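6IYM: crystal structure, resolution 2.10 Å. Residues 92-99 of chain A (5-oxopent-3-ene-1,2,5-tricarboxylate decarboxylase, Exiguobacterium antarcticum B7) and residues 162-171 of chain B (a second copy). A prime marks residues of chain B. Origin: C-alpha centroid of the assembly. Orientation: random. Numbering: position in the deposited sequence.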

ATOM      1  N   GLY A  92      -6.419   2.124  23.497  1.00 73.61           N
ATOM      2  CA  GLY A  92      -5.763   0.827  23.244  1.00 64.49           C
ATOM      3  C   GLY A  92      -6.347   0.119  22.030  1.00 58.34           C
ATOM      4  O   GLY A  92      -6.219  -1.118  21.962  1.00 47.61           O
ATOM      5  N   LYS A  93      -6.983   0.836  21.099  1.00 54.28           N
ATOM      6  CA  LYS A  93      -7.404   0.240  19.801  1.00 56.82           C
ATOM      7  C   LYS A  93      -6.143  -0.175  19.028  1.00 55.23           C
ATOM      8  O   LYS A  93      -5.131   0.508  19.190  1.00 56.25           O
ATOM      9  N   PHE A  94      -6.181  -1.321  18.329  1.00 51.40           N
ATOM     10  CA  PHE A  94      -5.130  -1.824  17.402  1.00 50.35           C
ATOM     11  C   PHE A  94      -5.320  -1.166  16.040  1.00 49.68           C
ATOM     12  O   PHE A  94      -6.231  -1.556  15.320  1.00 53.67           O
ATOM     13  N   VAL A  95      -4.521  -0.137  15.767  1.00 46.13           N
ATOM     14  CA  VAL A  95      -4.712   0.835  14.657  1.00 47.90           C
ATOM     15  C   VAL A  95      -3.691   0.455  13.582  1.00 48.97           C
ATOM     16  O   VAL A  95      -2.513   0.191  13.962  1.00 43.09           O
ATOM     17  N   LEU A  96      -4.140   0.323  12.326  1.00 44.28           N
ATOM     18  CA  LEU A  96      -3.280  -0.083  11.185  1.00 46.89           C
ATOM     19  C   LEU A  96      -3.484   0.916  10.053  1.00 40.74           C
ATOM     20  O   LEU A  96      -4.603   1.240   9.807  1.00 41.21           O
ATOM     21  N   PHE A  97      -2.405   1.401   9.441  1.00 43.06           N
ATOM     22  CA  PHE A  97      -2.429   2.279   8.239  1.00 40.00           C
ATOM     23  C   PHE A  97      -1.147   2.027   7.435  1.00 40.85           C
ATOM     24  O   PHE A  97      -0.282   1.235   7.893  1.00 37.45           O
ATOM     25  N   THR A  98      -0.999   2.670   6.275  1.00 38.10           N
ATOM     26  CA  THR A  98       0.152   2.376   5.388  1.00 39.79           C
ATOM     27  C   THR A  98       0.889   3.649   4.985  1.00 39.54           C
ATOM     28  O   THR A  98       0.355   4.783   5.147  1.00 38.44           O
ATOM     29  N   LYS A  99       2.077   3.437   4.440  1.00 40.98           N
ATOM     30  CA  LYS A  99       2.921   4.477   3.806  1.00 41.40           C
ATOM     31  C   LYS A  99       3.250   4.012   2.391  1.00 40.01           C
ATOM     32  O   LYS A  99       3.748   2.897   2.283  1.00 34.50           O
TER
ATOM     33  N   GLN B 162     -13.786  -1.499  10.306  1.00 49.21           N
ATOM     34  CA  GLN B 162     -13.583  -0.032  10.170  1.00 55.17           C
ATOM     35  C   GLN B 162     -13.542   0.614  11.561  1.00 55.08           C
ATOM     36  O   GLN B 162     -12.614   1.413  11.816  1.00 56.49           O
ATOM     37  N   LYS B 163     -14.530   0.324  12.414  1.00 53.16           N
ATOM     38  CA  LYS B 163     -14.675   1.022  13.722  1.00 54.84           C
ATOM     39  C   LYS B 163     -13.617   0.485  14.694  1.00 46.74           C
ATOM     40  O   LYS B 163     -12.941   1.309  15.303  1.00 49.05           O
ATOM     41  N   GLU B 164     -13.432  -0.837  14.740  1.00 44.05           N
ATOM     42  CA  GLU B 164     -12.518  -1.574  15.653  1.00 50.95           C
ATOM     43  C   GLU B 164     -11.059  -1.132  15.500  1.00 54.24           C
ATOM     44  O   GLU B 164     -10.360  -1.083  16.551  1.00 52.45           O
ATOM     45  N   HIS B 165     -10.595  -0.892  14.267  1.00 53.35           N
ATOM     46  CA  HIS B 165      -9.178  -0.533  13.962  1.00 55.37           C
ATOM     47  C   HIS B 165      -9.058   0.940  13.566  1.00 55.24           C
ATOM     48  O   HIS B 165      -7.905   1.358  13.291  1.00 47.10           O
ATOM     49  N   VAL B 166     -10.193   1.660  13.520  1.00 49.57           N
ATOM     50  CA  VAL B 166     -10.287   3.150  13.406  1.00 47.47           C
ATOM     51  C   VAL B 166      -9.886   3.571  11.993  1.00 45.96           C
ATOM     52  O   VAL B 166     -10.696   4.225  11.294  1.00 41.62           O
ATOM     53  N   GLN B 167      -8.643   3.302  11.613  1.00 45.94           N
ATOM     54  CA  GLN B 167      -8.178   3.532  10.220  1.00 46.71           C
ATOM     55  C   GLN B 167      -8.795   2.405   9.378  1.00 42.95           C
ATOM     56  O   GLN B 167      -8.888   1.277   9.890  1.00 45.83           O
ATOM     57  N   PHE B 168      -9.198   2.686   8.144  1.00 47.07           N
ATOM     58  CA  PHE B 168     -10.028   1.785   7.297  1.00 43.74           C
ATOM     59  C   PHE B 168      -9.232   0.619   6.702  1.00 45.95           C
ATOM     60  O   PHE B 168      -9.893  -0.383   6.237  1.00 45.98           O
ATOM     61  N   PHE B 169      -7.899   0.733   6.668  1.00 43.34           N
ATOM     62  CA  PHE B 169      -7.007  -0.219   5.952  1.00 44.39           C
ATOM     63  C   PHE B 169      -7.439  -1.661   6.234  1.00 46.88           C
ATOM     64  O   PHE B 169      -7.701  -2.462   5.285  1.00 42.40           O
ATOM     65  N   ARG B 170      -7.491  -2.037   7.500  1.00 42.59           N
ATOM     66  CA  ARG B 170      -7.666  -3.472   7.837  1.00 49.91           C
ATOM     67  C   ARG B 170      -9.019  -3.950   7.303  1.00 47.78           C
ATOM     68  O   ARG B 170      -9.067  -4.992   6.609  1.00 44.01           O
ATOM     69  N   GLY B 171     -10.063  -3.178   7.591  1.00 49.45           N
ATOM     70  CA  GLY B 171     -11.462  -3.529   7.305  1.00 52.57           C
ATOM     71  C   GLY B 171     -11.718  -3.587   5.814  1.00 49.48           C
ATOM     72  O   GLY B 171     -12.659  -4.301   5.414  1.00 48.28           O
TER

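Where an extended segment meets the turn after a helix, side-chain donors often reach backbone carbonyls of the neighbouring chain, and this contact between two copies of one decarboxylase is a compact example. The strongest link is His165′, whose m rotamer brings ND1 to 2.8 Å from Phe94 O, donating a hydrogen bond near the plane of its ring. The same carbonyl receives a CA-H...O contact from His165′ CA (3.4 Å to Phe94 O), and Val95 CA returns one to His165′ O at 3.5 Å, so the two backbones touch reciprocally. Further out, the CA-to-CB bond of Lys93 points toward chain B, with chi1 m and chi2 t, and its NZ donates to Lys163′ O at 3.2 Å; on the way its CD passes 3.4 Å from CG2 of Val166′, a residue with positive phi.

Packing continues from the loop residue Val95 into the strand. Val95, in t, sets CG1 3.8 Å from Gln167′ CG, while Gln167′ (m, m) points toward chain A and its CB lies 3.2 Å from Leu96 O. The ring of Phe169′, in t, meets two side chains: Thr98 CG2 sits over one ring face, 3.8 Å from the centroid in a CH-pi contact, and Leu96 CB meets the ring edge, 4.0 Å from Phe169′ CD2. Leu96 (m, t) also reaches Arg170′, CD1 to CD 3.8 Å, touching the aliphatic part of that side chain.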

ATOM      1  CB  LYS A  93      -8.331   1.203  19.058  1.00 56.90           C
ATOM      2  CG  LYS A  93      -9.751   1.212  19.612  1.00 62.02           C
ATOM      3  CD  LYS A  93     -10.721   2.125  18.908  1.00 65.40           C
ATOM      4  CE  LYS A  93     -12.127   1.564  18.889  1.00 69.70           C
ATOM      5  NZ  LYS A  93     -13.077   2.522  18.282  1.00 71.84           N
ATOM      6  CB  PHE A  94      -5.171  -3.340  17.229  1.00 49.27           C
ATOM      7  CG  PHE A  94      -4.065  -3.881  16.358  1.00 49.53           C
ATOM      8  CD1 PHE A  94      -2.760  -3.429  16.513  1.00 48.82           C
ATOM      9  CD2 PHE A  94      -4.315  -4.878  15.426  1.00 49.93           C
ATOM     10  CE1 PHE A  94      -1.736  -3.939  15.726  1.00 52.39           C
ATOM     11  CE2 PHE A  94      -3.285  -5.407  14.660  1.00 50.29           C
ATOM     12  CZ  PHE A  94      -2.001  -4.931  14.806  1.00 51.94           C
ATOM     13  CB  VAL A  95      -4.540   2.286  15.164  1.00 47.73           C
ATOM     14  CG1 VAL A  95      -4.489   3.308  14.041  1.00 43.35           C
ATOM     15  CG2 VAL A  95      -5.631   2.667  16.153  1.00 47.10           C
ATOM     16  CB  LEU A  96      -3.627  -1.503  10.731  1.00 48.48           C
ATOM     17  CG  LEU A  96      -3.032  -2.618  11.588  1.00 56.55           C
ATOM     18  CD1 LEU A  96      -3.593  -3.980  11.199  1.00 56.27           C
ATOM     19  CD2 LEU A  96      -1.510  -2.636  11.491  1.00 58.31           C
ATOM     20  CB  PHE A  97      -2.579   3.744   8.647  1.00 43.37           C
ATOM     21  CG  PHE A  97      -1.603   4.135   9.714  1.00 44.42           C
ATOM     22  CD1 PHE A  97      -1.925   3.980  11.048  1.00 52.90           C
ATOM     23  CD2 PHE A  97      -0.348   4.609   9.372  1.00 48.96           C
ATOM     24  CE1 PHE A  97      -1.011   4.315  12.035  1.00 56.82           C
ATOM     25  CE2 PHE A  97       0.567   4.932  10.359  1.00 52.70           C
ATOM     26  CZ  PHE A  97       0.234   4.783  11.686  1.00 55.52           C
ATOM     27  CB  THR A  98      -0.328   1.585   4.170  1.00 41.62           C
ATOM     28  OG1 THR A  98      -1.121   2.432   3.335  1.00 43.75           O
ATOM     29  CG2 THR A  98      -1.101   0.358   4.576  1.00 43.93           C
ATOM     30  CB  LYS A  99       4.214   4.659   4.595  1.00 42.27           C
ATOM     31  CG  LYS A  99       4.024   5.304   5.960  1.00 38.27           C
ATOM     32  CD  LYS A  99       5.259   5.189   6.799  1.00 36.69           C
ATOM     33  CE  LYS A  99       6.230   6.332   6.557  1.00 37.14           C
ATOM     34  NZ  LYS A  99       5.716   7.606   7.132  1.00 35.74           N
TER
ATOM     35  CB  GLN B 162     -14.684   0.608   9.334  1.00 52.51           C
ATOM     36  CG  GLN B 162     -14.236   1.022   7.947  1.00 55.51           C
ATOM     37  CD  GLN B 162     -15.390   1.688   7.254  1.00 56.54           C
ATOM     38  OE1 GLN B 162     -16.495   1.153   7.230  1.00 59.70           O
ATOM     39  NE2 GLN B 162     -15.150   2.867   6.709  1.00 56.67           N
ATOM     40  CB  LYS B 163     -16.091   0.899  14.284  1.00 61.01           C
ATOM     41  CG  LYS B 163     -16.505   2.055  15.187  1.00 68.81           C
ATOM     42  CD  LYS B 163     -17.888   2.622  14.867  1.00 78.59           C
ATOM     43  CE  LYS B 163     -19.018   1.643  15.126  1.00 81.89           C
ATOM     44  NZ  LYS B 163     -19.174   1.360  16.573  1.00 83.68           N
ATOM     45  CB  GLU B 164     -12.626  -3.079  15.405  1.00 52.34           C
ATOM     46  CG  GLU B 164     -11.798  -3.923  16.349  1.00 55.66           C
ATOM     47  CD  GLU B 164     -11.883  -5.411  16.062  1.00 57.00           C
ATOM     48  OE1 GLU B 164     -12.791  -5.816  15.301  1.00 65.84           O
ATOM     49  OE2 GLU B 164     -11.037  -6.172  16.597  1.00 60.56           O
ATOM     50  CB  HIS B 165      -8.603  -1.434  12.874  1.00 45.54           C
ATOM     51  CG  HIS B 165      -8.699  -2.872  13.215  1.00 43.24           C
ATOM     52  ND1 HIS B 165      -7.827  -3.480  14.096  1.00 45.08           N
ATOM     53  CD2 HIS B 165      -9.542  -3.833  12.775  1.00 45.69           C
ATOM     54  CE1 HIS B 165      -8.124  -4.773  14.180  1.00 48.98           C
ATOM     55  NE2 HIS B 165      -9.183  -5.014  13.368  1.00 48.33           N
ATOM     56  CB  VAL B 166      -9.427   3.881  14.458  1.00 51.43           C
ATOM     57  CG1 VAL B 166      -9.451   5.400  14.264  1.00 54.33           C
ATOM     58  CG2 VAL B 166      -9.849   3.519  15.881  1.00 52.04           C
ATOM     59  CB  GLN B 167      -6.647   3.617  10.201  1.00 50.01           C
ATOM     60  CG  GLN B 167      -6.086   4.804  10.989  1.00 49.11           C
ATOM     61  CD  GLN B 167      -6.192   6.132  10.279  1.00 53.41           C
ATOM     62  OE1 GLN B 167      -5.757   6.304   9.134  1.00 49.80           O
ATOM     63  NE2 GLN B 167      -6.755   7.106  10.978  1.00 55.64           N
ATOM     64  CB  PHE B 168     -10.677   2.608   6.188  1.00 43.96           C
ATOM     65  CG  PHE B 168     -11.554   3.721   6.692  1.00 48.39           C
ATOM     66  CD1 PHE B 168     -11.942   3.787   8.026  1.00 53.73           C
ATOM     67  CD2 PHE B 168     -12.023   4.686   5.823  1.00 47.61           C
ATOM     68  CE1 PHE B 168     -12.757   4.814   8.477  1.00 52.87           C
ATOM     69  CE2 PHE B 168     -12.852   5.697   6.271  1.00 53.66           C
ATOM     70  CZ  PHE B 168     -13.220   5.758   7.594  1.00 53.65           C
ATOM     71  CB  PHE B 169      -5.541  -0.015   6.313  1.00 43.69           C
ATOM     72  CG  PHE B 169      -4.615  -1.119   5.857  1.00 45.03           C
ATOM     73  CD1 PHE B 169      -4.357  -1.321   4.508  1.00 41.76           C
ATOM     74  CD2 PHE B 169      -4.028  -1.982   6.776  1.00 44.42           C
ATOM     75  CE1 PHE B 169      -3.492  -2.318   4.094  1.00 43.00           C
ATOM     76  CE2 PHE B 169      -3.172  -2.988   6.356  1.00 46.11           C
ATOM     77  CZ  PHE B 169      -2.894  -3.146   5.018  1.00 44.65           C
ATOM     78  CB  ARG B 170      -7.563  -3.751   9.336  1.00 49.39           C
ATOM     79  CG  ARG B 170      -7.675  -5.235   9.616  1.00 51.59           C
ATOM     80  CD  ARG B 170      -6.980  -5.729  10.862  1.00 53.61           C
ATOM     81  NE  ARG B 170      -7.665  -6.958  11.232  1.00 50.60           N
ATOM     82  CZ  ARG B 170      -7.500  -8.133  10.636  1.00 48.69           C
ATOM     83  NH1 ARG B 170      -6.653  -8.274   9.622  1.00 42.59           N
ATOM     84  NH2 ARG B 170      -8.207  -9.171  11.057  1.00 48.07           N
TER